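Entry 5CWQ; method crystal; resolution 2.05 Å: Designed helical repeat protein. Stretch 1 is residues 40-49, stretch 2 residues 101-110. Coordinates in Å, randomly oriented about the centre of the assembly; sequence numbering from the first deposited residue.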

# COMPACT_ATOMS: atom_id res chain seq x y z
N LEU A 40 3.56 -4.95 11.01
CA LEU A 40 3.95 -3.72 10.32
C LEU A 40 2.86 -3.28 9.35
O LEU A 40 2.68 -2.08 9.11
CB LEU A 40 5.28 -3.92 9.59
CG LEU A 40 6.52 -4.07 10.48
CD1 LEU A 40 7.75 -4.40 9.65
CD2 LEU A 40 6.76 -2.81 11.30
N ILE A 41 2.13 -4.24 8.78
CA ILE A 41 0.97 -3.92 7.95
C ILE A 41 -0.08 -3.22 8.80
O ILE A 41 -0.72 -2.27 8.34
CB ILE A 41 0.36 -5.19 7.30
CG1 ILE A 41 1.34 -5.78 6.28
CG2 ILE A 41 -0.97 -4.87 6.62
CD1 ILE A 41 0.94 -7.15 5.77
N GLU A 42 -0.26 -3.70 10.02
CA GLU A 42 -1.23 -3.11 10.94
C GLU A 42 -0.80 -1.70 11.34
O GLU A 42 -1.64 -0.80 11.44
CB GLU A 42 -1.41 -3.98 12.17
CG GLU A 42 -2.00 -5.35 11.87
CD GLU A 42 -1.92 -6.31 13.04
OE1 GLU A 42 -2.02 -7.53 12.81
OE2 GLU A 42 -1.75 -5.84 14.18
N GLU A 43 0.49 -1.51 11.56
CA GLU A 43 1.03 -0.19 11.86
C GLU A 43 0.73 0.76 10.70
O GLU A 43 0.27 1.88 10.91
CB GLU A 43 2.53 -0.25 12.11
CG GLU A 43 2.91 -0.92 13.42
CD GLU A 43 4.40 -0.85 13.71
OE1 GLU A 43 5.05 0.12 13.25
OE2 GLU A 43 4.92 -1.76 14.38
N ALA A 44 1.00 0.30 9.48
CA ALA A 44 0.78 1.10 8.29
C ALA A 44 -0.69 1.49 8.13
O ALA A 44 -1.01 2.60 7.72
CB ALA A 44 1.26 0.34 7.06
N ARG A 45 -1.59 0.56 8.46
CA ARG A 45 -3.02 0.83 8.44
C ARG A 45 -3.38 1.95 9.41
O ARG A 45 -4.14 2.85 9.08
CB ARG A 45 -3.82 -0.43 8.80
CG ARG A 45 -3.92 -1.45 7.68
CD ARG A 45 -4.41 -2.79 8.20
NE ARG A 45 -4.63 -3.75 7.13
CZ ARG A 45 -4.77 -5.06 7.31
NH1 ARG A 45 -4.71 -5.58 8.53
NH2 ARG A 45 -4.96 -5.86 6.27
N ALA A 46 -2.82 1.87 10.61
CA ALA A 46 -3.07 2.86 11.65
C ALA A 46 -2.52 4.22 11.22
O ALA A 46 -3.16 5.25 11.43
CB ALA A 46 -2.44 2.42 12.96
N VAL A 47 -1.33 4.22 10.62
CA VAL A 47 -0.69 5.45 10.18
C VAL A 47 -1.49 6.09 9.04
O VAL A 47 -1.60 7.32 8.98
CB VAL A 47 0.77 5.20 9.73
CG1 VAL A 47 1.35 6.42 9.03
CG2 VAL A 47 1.63 4.83 10.93
N GLN A 48 -2.04 5.27 8.16
CA GLN A 48 -2.89 5.78 7.09
C GLN A 48 -4.11 6.48 7.68
O GLN A 48 -4.55 7.51 7.18
CB GLN A 48 -3.34 4.66 6.15
CG GLN A 48 -4.17 5.17 4.97
CD GLN A 48 -4.90 4.07 4.23
OE1 GLN A 48 -5.17 3.00 4.77
NE2 GLN A 48 -5.22 4.33 2.96
N GLU A 49 -4.64 5.92 8.76
CA GLU A 49 -5.81 6.49 9.42
C GLU A 49 -5.46 7.85 10.02
O GLU A 49 -6.23 8.80 9.89
CB GLU A 49 -6.32 5.54 10.50
CG GLU A 49 -7.72 5.88 11.00
CD GLU A 49 -8.24 4.88 12.01
OE1 GLU A 49 -7.59 3.82 12.20
OE2 GLU A 49 -9.29 5.15 12.63
N ALA A 101 4.21 -0.53 0.79
CA ALA A 101 3.32 0.15 -0.15
C ALA A 101 2.27 0.97 0.58
O ALA A 101 1.94 2.09 0.16
CB ALA A 101 2.67 -0.87 -1.07
N LEU A 102 1.74 0.43 1.67
CA LEU A 102 0.72 1.13 2.44
C LEU A 102 1.31 2.35 3.14
O LEU A 102 0.66 3.39 3.27
CB LEU A 102 0.07 0.19 3.46
CG LEU A 102 -1.11 0.74 4.26
CD1 LEU A 102 -2.18 1.36 3.36
CD2 LEU A 102 -1.73 -0.35 5.12
N ALA A 103 2.56 2.23 3.58
CA ALA A 103 3.26 3.35 4.20
C ALA A 103 3.51 4.45 3.18
O ALA A 103 3.39 5.64 3.49
CB ALA A 103 4.57 2.88 4.81
N VAL A 104 3.88 4.06 1.96
CA VAL A 104 4.10 5.00 0.87
C VAL A 104 2.81 5.73 0.52
O VAL A 104 2.83 6.92 0.22
CB VAL A 104 4.66 4.30 -0.40
CG1 VAL A 104 4.63 5.22 -1.61
CG2 VAL A 104 6.07 3.80 -0.16
N LEU A 105 1.70 5.01 0.55
CA LEU A 105 0.40 5.61 0.26
C LEU A 105 0.09 6.67 1.30
O LEU A 105 -0.42 7.74 0.97
CB LEU A 105 -0.70 4.54 0.23
CG LEU A 105 -2.11 5.05 -0.06
CD1 LEU A 105 -2.19 5.71 -1.43
CD2 LEU A 105 -3.11 3.91 0.03
N ALA A 106 0.42 6.38 2.55
CA ALA A 106 0.24 7.33 3.63
C ALA A 106 1.10 8.57 3.39
O ALA A 106 0.65 9.70 3.59
CB ALA A 106 0.57 6.70 4.97
N LEU A 107 2.34 8.36 2.95
CA LEU A 107 3.24 9.46 2.64
C LEU A 107 2.69 10.33 1.51
O LEU A 107 2.82 11.55 1.53
CB LEU A 107 4.63 8.95 2.27
CG LEU A 107 5.47 8.32 3.39
CD1 LEU A 107 6.72 7.68 2.81
CD2 LEU A 107 5.84 9.35 4.44
N ALA A 108 2.07 9.68 0.52
CA ALA A 108 1.49 10.39 -0.60
C ALA A 108 0.31 11.26 -0.15
O ALA A 108 0.21 12.42 -0.53
CB ALA A 108 1.03 9.40 -1.67
N GLU A 109 -0.56 10.67 0.67
CA GLU A 109 -1.72 11.38 1.21
C GLU A 109 -1.30 12.63 1.98
O GLU A 109 -1.89 13.70 1.81
CB GLU A 109 -2.53 10.45 2.12
CG GLU A 109 -3.22 9.30 1.39
CD GLU A 109 -3.68 8.18 2.31
OE1 GLU A 109 -3.16 8.07 3.44
OE2 GLU A 109 -4.58 7.41 1.91
N VAL A 110 -0.28 12.50 2.83
CA VAL A 110 0.21 13.64 3.60
C VAL A 110 0.79 14.70 2.66
O VAL A 110 0.53 15.89 2.82
CB VAL A 110 1.27 13.22 4.63
CG1 VAL A 110 1.90 14.45 5.30
CG2 VAL A 110 0.66 12.32 5.68

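How do two helical segments so far apart in sequence come to lie side by side? Both stretches are helical throughout, and their axes run in nearly the same direction, 14° apart, approaching to 8.7 Å. Alanines permit this closeness: the CA atoms of Ala-44 and Ala-103 are 5.3 Å apart, and those of Gln-48 and Ala-106 only 4.9 Å. Together the stretches bury 354 Å² against each other.

What does Leu-102 do at the start of the contact? It points toward stretch 1 and acts as a knob, its side chain sitting in a hole formed by Ile-41, Ala-44, Arg-45 and Gln-48. With chi1 in t and chi2 in p, CD2 of Leu-102 lies 3.6 Å from CB of Ala-44, 3.5 Å from N of Arg-45 and 3.9 Å from O of Ile-41, so the methyl rests against the backbone as well as a side chain. The methyl of Ala-44 is one of the surfaces against which Leu-102 packs, and it ends at CB. Arg-45 can serve here although its CA-to-CB bond points away, because its chain is aliphatic near the backbone: its CG lies 3.5 Å from CD2 of Leu-102, while its guanidinium group finds hydrogen bonds elsewhere in the structure. Leu-102 CD1, the other methyl, comes within 3.7 Å of OE1 of Gln-48. No residue of either stretch has more of its surface covered by this contact than Leu-102, with 94 Å².

What fills the turn after Leu-102? Ala-103 points sideways, and its backbone N is 4.2 Å from CB of Ala-44, a fit between two residues with little side chain to hold the helices apart. Leu-105 points toward stretch 1, and its CD2 lies 3.6 Å from NE2 of Gln-48, a van der Waals contact. One turn after Leu-102, Ala-106 points toward stretch 1; its CB lies 4.1 Å from CG1 of Val-47 and 4.2 Å from CA of Gln-48. A single methyl thus meets both a branched apolar side chain and the neighbouring backbone.

How does Gln-48 join the apolar packing to the polar end? Its CA-to-CB bond points sideways, but chi1 and chi2 are both t, and the extended chain brings its amide nearer stretch 2. There NE2 of Gln-48 donates a weak hydrogen bond to OE2 of Glu-109. That bond is long, with 3.3 Å between NE2 of Gln-48 and OE2 of Glu-109, but almost straight at 171°. Glu-109 supplies the carboxylate acceptor, and the long side chains of both residues let their polar ends meet beside Leu-105.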